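Long-range contacts in orotidine 5'-phosphate decarboxylase (Pyrococcus horikoshii, PDB 2CZD), which probably catalyses the decarboxylation of orotidine 5'-monophosphate to UMP, the last step of de novo UMP biosynthesis, and works as a homodimer: residues Ile2-Val8 against Ala187-Ala191; Glu101-Glu107 against Ile131-Ile137; Lys158-Ile164 against Gly178-Ile183. One frame throughout, in Å; residues are numbered along the deposited sequence.

Contact 1: residues Ile2-Val8 against Ala187-Ala191; sequences IVLALDV and AIYNA
In this TIM barrel the first strand, 2-5, is overlaid by the short helix 186-189 that follows the last strand. Ile-2 to Ala-5 are extended; beyond them the chain kinks through two successive inverse gamma turns centred on Leu-6 and Asp-7, with weak bonds from Asp-7 N to Ala-5 O (2.9 Å) and from Val-8 N to Leu-6 O (3.0 Å). Ala-187 to Tyr-189 are helical, and Asn-190 is the first residue to leave that conformation. The backbones stay apart: the nearest CA atoms, of Leu-4 and Ile-188, are 7.7 Å from each other, and no direct hydrogen bond joins the segments.

Direct contact is mostly side-chain packing, centred on Ile-188 and Tyr-189. Ile-188 (m, t) points at the strand, its CD1 4.0 Å from Ile-2 CG2 and its CG2 3.8 Å from Leu-4 CD1. The Tyr-189 ring (chi1 p, chi2 -109°) lies against Ala-5, Asp-7 and Val-8: Val-8 CG2 is 3.7 Å from CD2, the backbone of Asp-7 lies over one face, and Ala-5 O meets the ring edge 3.1 Å from CE1.

Two waters link Tyr-189 OH to the substrate-binding residue Asp-7; Arg-186, also substrate-binding, lies beside the tyrosine. One water bonds Tyr-189 OH (2.7 Å) and donates to Asp-7 O (2.9 Å); a second bonds Tyr-189 OH at 2.8 Å and donates to Asp-7 OD2 at 2.5 Å.

Contact 2: residues Glu101-Glu107 against Ile131-Ile137; sequences EIIMVVE and IEPFGVI
Strands 101-105 and 135-137 run parallel side by side, their axes 4.5 Å apart at closest and crossing at -33°. Ile-103 pairs with Gly-135 (CA-CA 4.6 Å) and Met-104 with Val-136 (4.7 Å). Met-104 N donates to Gly-135 O at 2.9 Å; Ile-137 N to Met-104 O (3.5 Å) and Phe-134 N to Ile-102 O (2.9 Å) are weak bonds. Ile-103 CA and Val-136 CA also make CA-H...O contacts, to Gly-135 O (3.1 Å) and Met-104 O (3.3 Å).

Glu-132, just past helix 121-131, has positive phi (56°) and swings the chain into Pro-133. The proline ring is a bump received between two side chains: its CB sits 3.6 Å from Ile-102 CG1 and its CG 3.6 Å from Met-104 SD. Met-104 (m, t, p) curls so that SD also reaches Ile-131 CG2, at 4.1 Å. Farther along, Val-106 CG1 lies 4.0 Å from Val-136 CG1.

On the face of Ile-103, Gly-135 leaves a hollow without a side chain. Ile-103 (m, t) borders it, with CG1 4.1 Å from Phe-134 CD1 at the ring edge and CG2 3.9 Å from Ile-137 CG1. Where the strands diverge, a water fills the gap, accepting from Val-106 N (2.8 Å) and donating to Ile-137 O (2.5 Å) and Glu-107 O (3.1 Å). Joined through helix 121-131, the pair forms a beta-alpha-beta unit of the TIM barrel.

Contact 3: residues Lys158-Ile164 against Gly178-Ile183; sequences KILAPGI and GADYII
Parallel TIM-barrel strands 158-161 and 181-183, their axes 4.6 Å apart at closest and crossing at -27°, pair Leu-160 with Tyr-181 and Ala-161 with Ile-182. Ala-161 N donates to Tyr-181 O (2.8 Å) and Ile-183 N to Ala-161 O (2.9 Å). Ile-159 O accepts from both Asp-180 N (2.8 Å) and Tyr-181 N (3.2 Å).

Asp-180 (chi1 m) points at the partner strand, its OD1 accepting from Ile-159 N at 2.9 Å. Tyr-181 (chi1 m) places CD2 3.9 Å from Leu-160 CG (m, p). Ile-183 (m, t) sets CD1 4.0 Å from Leu-160 CB and CB 3.8 Å from Pro-162 CB. On the Ala-161 face, Ile-182 CG2 meets loop residue Ile-164 CG1 at 3.6 Å, both residues m, m.

Beyond the strand, two waters donate to Ile-183 O, at 3.1 and 2.8 Å, and accept from Gly-163 N (2.9 Å) and Ile-164 N (3.0 Å) respectively. Direct pairing gives way to water-bridged backbone at Gly-163 and Ile-164 of the substrate-binding loop starting at Pro-162.

All three contacts belong to one closed eight-stranded parallel barrel. Contact 2 joins its fifth and sixth strands and contact 3 its seventh and eighth; 135-137 and 158-161 are neighbours in the sheet, so the two contacts touch, their centres about 12 Å apart. The centre of contact 1 is about 14 Å from that of contact 3, which it touches, and about 21 Å from that of contact 2, across the chain's centre. Along the sequence contacts 2 and 3 come in series, nested within the loop contact 1 closes. Val-3 N, 2.8 Å from Ile-182 O, probably hydrogen-bonds and closes the barrel; Asp-7 follows the first strand, and Gly-185 and Arg-186 the last, all three substrate-binding.

Contact 1: residues Ile2-Val8 against Ala187-Ala191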
# COMPACT_ATOMS: atom_id res chain seq x y z
N ILE B 2 -7.50 -10.91 21.29
CA ILE B 2 -6.75 -11.42 20.16
C ILE B 2 -7.26 -10.94 18.81
O ILE B 2 -8.46 -10.92 18.57
CB ILE B 2 -6.82 -12.98 20.16
CG1 ILE B 2 -6.20 -13.51 21.45
CG2 ILE B 2 -6.15 -13.57 18.91
CD1 ILE B 2 -6.42 -15.01 21.64
N VAL B 3 -6.32 -10.53 17.95
CA VAL B 3 -6.64 -10.13 16.59
C VAL B 3 -6.10 -11.27 15.74
O VAL B 3 -4.91 -11.54 15.76
CB VAL B 3 -5.94 -8.83 16.17
CG1 VAL B 3 -6.15 -8.61 14.65
CG2 VAL B 3 -6.54 -7.65 16.97
N LEU B 4 -6.98 -11.96 15.02
CA LEU B 4 -6.55 -13.07 14.18
C LEU B 4 -6.14 -12.58 12.80
O LEU B 4 -6.97 -12.02 12.08
CB LEU B 4 -7.70 -14.09 14.03
CG LEU B 4 -7.38 -15.23 13.05
CD1 LEU B 4 -6.25 -16.08 13.60
CD2 LEU B 4 -8.65 -16.10 12.87
N ALA B 5 -4.87 -12.77 12.46
CA ALA B 5 -4.35 -12.41 11.13
C ALA B 5 -4.78 -13.61 10.28
O ALA B 5 -4.11 -14.66 10.25
CB ALA B 5 -2.83 -12.28 11.17
N LEU B 6 -5.91 -13.44 9.61
CA LEU B 6 -6.53 -14.51 8.82
C LEU B 6 -5.92 -14.64 7.44
O LEU B 6 -6.56 -14.36 6.41
CB LEU B 6 -8.04 -14.26 8.72
CG LEU B 6 -8.86 -15.42 8.15
CD1 LEU B 6 -8.74 -16.62 9.08
CD2 LEU B 6 -10.31 -14.98 8.03
N ASP B 7 -4.68 -15.09 7.45
CA ASP B 7 -3.91 -15.21 6.22
C ASP B 7 -4.07 -16.59 5.60
O ASP B 7 -3.11 -17.32 5.40
CB ASP B 7 -2.45 -14.87 6.50
CG ASP B 7 -2.26 -13.44 6.99
OD1 ASP B 7 -3.17 -12.61 6.78
OD2 ASP B 7 -1.19 -13.14 7.58
N VAL B 8 -5.33 -16.92 5.33
CA VAL B 8 -5.73 -18.19 4.74
C VAL B 8 -6.33 -17.74 3.42
O VAL B 8 -7.45 -17.24 3.36
CB VAL B 8 -6.79 -18.86 5.62
CG1 VAL B 8 -7.37 -20.09 4.92
CG2 VAL B 8 -6.15 -19.23 6.95
N ALA B 187 -0.27 -19.56 14.43
CA ALA B 187 -0.44 -20.30 15.67
C ALA B 187 -1.89 -20.72 15.84
O ALA B 187 -2.17 -21.74 16.48
CB ALA B 187 0.02 -19.47 16.86
N ILE B 188 -2.80 -19.94 15.27
CA ILE B 188 -4.20 -20.28 15.32
C ILE B 188 -4.73 -20.87 14.02
O ILE B 188 -5.25 -21.99 14.02
CB ILE B 188 -5.06 -19.05 15.68
CG1 ILE B 188 -4.82 -18.67 17.14
CG2 ILE B 188 -6.54 -19.36 15.53
CD1 ILE B 188 -5.48 -17.31 17.54
N TYR B 189 -4.60 -20.16 12.90
CA TYR B 189 -5.20 -20.69 11.68
C TYR B 189 -4.65 -21.98 11.11
O TYR B 189 -5.37 -22.67 10.39
CB TYR B 189 -5.31 -19.63 10.57
CG TYR B 189 -4.01 -19.09 10.00
CD1 TYR B 189 -3.60 -17.78 10.28
CD2 TYR B 189 -3.25 -19.85 9.10
CE1 TYR B 189 -2.47 -17.25 9.68
CE2 TYR B 189 -2.12 -19.32 8.50
CZ TYR B 189 -1.74 -18.02 8.79
OH TYR B 189 -0.61 -17.48 8.22
N ASN B 190 -3.40 -22.31 11.42
CA ASN B 190 -2.81 -23.55 10.93
C ASN B 190 -2.70 -24.60 12.04
O ASN B 190 -2.05 -25.63 11.87
CB ASN B 190 -1.43 -23.27 10.31
CG ASN B 190 -1.50 -22.90 8.84
OD1 ASN B 190 -0.50 -22.51 8.23
ND2 ASN B 190 -2.70 -23.01 8.25
N ALA B 191 -3.35 -24.35 13.17
CA ALA B 191 -3.32 -25.30 14.28
C ALA B 191 -4.20 -26.50 13.96
O ALA B 191 -5.11 -26.42 13.15
CB ALA B 191 -3.81 -24.64 15.58
O HOH W 1 -0.27 -17.70 5.58
O HOH W 2 0.20 -14.91 8.77

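Contact 2: residues Glu101-Glu107 against Ile131-Ile137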
# COMPACT_ATOMS: atom_id res chain seq x y z
N GLU B 101 -12.47 4.29 11.14
CA GLU B 101 -11.39 4.24 12.12
C GLU B 101 -10.10 3.70 11.54
O GLU B 101 -10.09 2.83 10.66
CB GLU B 101 -11.83 3.44 13.35
CG GLU B 101 -13.01 4.12 14.06
CD GLU B 101 -13.40 3.44 15.35
OE1 GLU B 101 -12.68 3.63 16.34
OE2 GLU B 101 -14.42 2.71 15.36
N ILE B 102 -9.00 4.23 12.05
CA ILE B 102 -7.70 3.88 11.54
C ILE B 102 -6.73 3.42 12.61
O ILE B 102 -6.89 3.70 13.80
CB ILE B 102 -7.03 5.08 10.82
CG1 ILE B 102 -6.89 6.28 11.77
CG2 ILE B 102 -7.87 5.46 9.58
CD1 ILE B 102 -5.90 7.37 11.27
N ILE B 103 -5.71 2.70 12.16
CA ILE B 103 -4.63 2.21 13.01
C ILE B 103 -3.39 2.69 12.25
O ILE B 103 -3.26 2.42 11.06
CB ILE B 103 -4.63 0.68 13.12
CG1 ILE B 103 -5.83 0.24 13.96
CG2 ILE B 103 -3.28 0.17 13.73
CD1 ILE B 103 -6.17 -1.24 13.83
N MET B 104 -2.48 3.38 12.93
CA MET B 104 -1.29 3.94 12.27
C MET B 104 -0.01 3.16 12.46
O MET B 104 0.25 2.63 13.52
CB MET B 104 -1.08 5.39 12.73
CG MET B 104 -2.20 6.32 12.30
SD MET B 104 -2.09 7.98 13.04
CE MET B 104 -0.52 8.60 12.33
N VAL B 105 0.82 3.13 11.42
CA VAL B 105 2.11 2.45 11.49
C VAL B 105 3.14 3.45 11.95
O VAL B 105 3.39 4.48 11.28
CB VAL B 105 2.57 1.94 10.09
CG1 VAL B 105 4.00 1.36 10.20
CG2 VAL B 105 1.59 0.90 9.55
N VAL B 106 3.76 3.16 13.09
CA VAL B 106 4.80 4.03 13.62
C VAL B 106 6.15 3.34 13.74
O VAL B 106 7.17 3.99 13.94
CB VAL B 106 4.40 4.59 15.01
CG1 VAL B 106 3.06 5.30 14.91
CG2 VAL B 106 4.36 3.48 16.07
N GLU B 107 6.16 2.02 13.59
CA GLU B 107 7.39 1.24 13.69
C GLU B 107 7.13 -0.09 13.00
O GLU B 107 6.01 -0.62 13.07
CB GLU B 107 7.72 1.01 15.17
CG GLU B 107 9.04 0.30 15.40
CD GLU B 107 9.41 0.20 16.88
OE1 GLU B 107 9.41 1.25 17.56
OE2 GLU B 107 9.70 -0.91 17.34
N ILE B 131 -3.17 13.08 15.81
CA ILE B 131 -4.32 12.55 15.09
C ILE B 131 -5.29 11.73 15.92
O ILE B 131 -6.49 11.73 15.66
CB ILE B 131 -3.82 11.74 13.86
CG1 ILE B 131 -3.30 12.72 12.80
CG2 ILE B 131 -4.96 10.88 13.28
CD1 ILE B 131 -2.70 12.06 11.58
N GLU B 132 -4.76 11.06 16.95
CA GLU B 132 -5.55 10.20 17.83
C GLU B 132 -6.33 9.10 17.07
O GLU B 132 -7.56 9.07 17.06
CB GLU B 132 -6.51 11.02 18.72
CG GLU B 132 -5.77 11.99 19.62
CD GLU B 132 -6.71 12.87 20.45
OE1 GLU B 132 -6.19 13.70 21.23
OE2 GLU B 132 -7.95 12.77 20.32
N PRO B 133 -5.59 8.20 16.39
CA PRO B 133 -6.22 7.09 15.66
C PRO B 133 -6.73 6.09 16.72
O PRO B 133 -6.46 6.25 17.91
CB PRO B 133 -5.05 6.48 14.89
CG PRO B 133 -3.90 6.67 15.87
CD PRO B 133 -4.12 8.11 16.33
N PHE B 134 -7.45 5.08 16.27
CA PHE B 134 -7.91 4.05 17.21
C PHE B 134 -6.69 3.40 17.87
O PHE B 134 -6.69 3.13 19.07
CB PHE B 134 -8.71 2.97 16.47
CG PHE B 134 -9.02 1.75 17.32
CD1 PHE B 134 -8.27 0.58 17.20
CD2 PHE B 134 -10.07 1.78 18.24
CE1 PHE B 134 -8.55 -0.55 17.96
CE2 PHE B 134 -10.36 0.66 19.01
CZ PHE B 134 -9.60 -0.51 18.87
N GLY B 135 -5.65 3.15 17.07
CA GLY B 135 -4.46 2.53 17.63
C GLY B 135 -3.25 2.60 16.74
O GLY B 135 -3.28 3.21 15.67
N VAL B 136 -2.16 2.00 17.23
CA VAL B 136 -0.90 1.90 16.49
C VAL B 136 -0.39 0.49 16.70
O VAL B 136 -0.83 -0.21 17.61
CB VAL B 136 0.19 2.90 16.96
CG1 VAL B 136 -0.30 4.33 16.81
CG2 VAL B 136 0.60 2.60 18.40
N ILE B 137 0.53 0.07 15.84
CA ILE B 137 1.12 -1.25 15.96
C ILE B 137 2.49 -1.18 16.63
O ILE B 137 3.29 -0.28 16.37
CB ILE B 137 1.24 -1.91 14.57
CG1 ILE B 137 -0.17 -2.23 14.05
CG2 ILE B 137 2.12 -3.16 14.65
CD1 ILE B 137 -0.19 -2.84 12.67
O HOH W 3 -9.62 6.31 14.21
O HOH W 4 3.35 0.55 14.02

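Contact 3: residues Lys158-Ile164 against Gly178-Ile183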
# COMPACT_ATOMS: atom_id res chain seq x y z
N LYS B 158 -4.92 2.85 21.42
CA LYS B 158 -4.60 1.44 21.69
C LYS B 158 -3.32 0.98 20.99
O LYS B 158 -2.82 1.62 20.05
CB LYS B 158 -5.73 0.52 21.22
CG LYS B 158 -7.14 0.89 21.69
CD LYS B 158 -7.28 0.75 23.18
CE LYS B 158 -8.73 1.07 23.60
NZ LYS B 158 -8.95 1.00 25.07
N ILE B 159 -2.77 -0.12 21.51
CA ILE B 159 -1.60 -0.72 20.92
C ILE B 159 -1.95 -2.16 20.53
O ILE B 159 -2.51 -2.92 21.33
CB ILE B 159 -0.42 -0.73 21.89
CG1 ILE B 159 0.08 0.70 22.08
CG2 ILE B 159 0.72 -1.60 21.36
CD1 ILE B 159 1.23 0.81 23.10
N LEU B 160 -1.64 -2.52 19.29
CA LEU B 160 -1.87 -3.88 18.79
C LEU B 160 -0.47 -4.45 18.59
O LEU B 160 0.36 -3.84 17.93
CB LEU B 160 -2.64 -3.86 17.46
CG LEU B 160 -4.08 -3.36 17.55
CD1 LEU B 160 -4.11 -1.84 17.46
CD2 LEU B 160 -4.92 -3.94 16.40
N ALA B 161 -0.21 -5.63 19.15
CA ALA B 161 1.14 -6.21 19.08
C ALA B 161 1.28 -7.58 18.42
O ALA B 161 0.78 -8.59 18.95
CB ALA B 161 1.74 -6.28 20.49
N PRO B 162 1.93 -7.62 17.25
CA PRO B 162 2.15 -8.87 16.53
C PRO B 162 3.52 -9.42 16.97
O PRO B 162 4.25 -8.79 17.74
CB PRO B 162 2.21 -8.42 15.07
CG PRO B 162 2.93 -7.09 15.16
CD PRO B 162 2.34 -6.45 16.43
N GLY B 163 3.84 -10.63 16.51
CA GLY B 163 5.15 -11.21 16.78
C GLY B 163 5.51 -11.64 18.19
O GLY B 163 6.69 -11.67 18.54
N ILE B 164 4.50 -11.97 18.98
CA ILE B 164 4.71 -12.40 20.36
C ILE B 164 5.36 -13.79 20.34
O ILE B 164 4.98 -14.64 19.52
CB ILE B 164 3.36 -12.46 21.12
CG1 ILE B 164 2.68 -11.09 21.06
CG2 ILE B 164 3.59 -12.91 22.59
CD1 ILE B 164 3.60 -9.95 21.46
N GLY B 178 1.69 -3.21 27.78
CA GLY B 178 0.99 -2.15 27.07
C GLY B 178 0.18 -2.57 25.86
O GLY B 178 -0.45 -1.73 25.21
N ALA B 179 0.18 -3.86 25.55
CA ALA B 179 -0.59 -4.29 24.40
C ALA B 179 -2.07 -4.46 24.72
O ALA B 179 -2.44 -5.24 25.61
CB ALA B 179 -0.05 -5.63 23.86
N ASP B 180 -2.93 -3.71 24.02
CA ASP B 180 -4.37 -3.90 24.19
C ASP B 180 -4.86 -5.15 23.45
O ASP B 180 -5.82 -5.79 23.86
CB ASP B 180 -5.14 -2.69 23.68
CG ASP B 180 -4.84 -1.46 24.49
OD1 ASP B 180 -4.02 -0.64 24.04
OD2 ASP B 180 -5.42 -1.33 25.60
N TYR B 181 -4.19 -5.45 22.33
CA TYR B 181 -4.49 -6.60 21.49
C TYR B 181 -3.20 -7.28 21.09
O TYR B 181 -2.16 -6.63 20.91
CB TYR B 181 -5.18 -6.18 20.18
CG TYR B 181 -6.49 -5.46 20.37
CD1 TYR B 181 -7.69 -6.16 20.41
CD2 TYR B 181 -6.51 -4.07 20.54
CE1 TYR B 181 -8.90 -5.50 20.60
CE2 TYR B 181 -7.71 -3.40 20.74
CZ TYR B 181 -8.90 -4.12 20.77
OH TYR B 181 -10.08 -3.46 20.98
N ILE B 182 -3.28 -8.61 20.95
CA ILE B 182 -2.17 -9.42 20.50
C ILE B 182 -2.61 -9.90 19.11
O ILE B 182 -3.73 -10.40 18.96
CB ILE B 182 -1.99 -10.65 21.41
CG1 ILE B 182 -1.70 -10.21 22.85
CG2 ILE B 182 -0.86 -11.51 20.87
CD1 ILE B 182 -0.46 -9.37 22.96
N ILE B 183 -1.76 -9.70 18.10
CA ILE B 183 -2.08 -10.16 16.74
C ILE B 183 -1.43 -11.53 16.58
O ILE B 183 -0.21 -11.67 16.75
CB ILE B 183 -1.51 -9.19 15.68
CG1 ILE B 183 -2.23 -7.84 15.81
CG2 ILE B 183 -1.64 -9.78 14.29
CD1 ILE B 183 -1.59 -6.75 14.97
O HOH W 5 2.05 -12.14 14.73
O HOH W 6 1.90 -13.02 18.03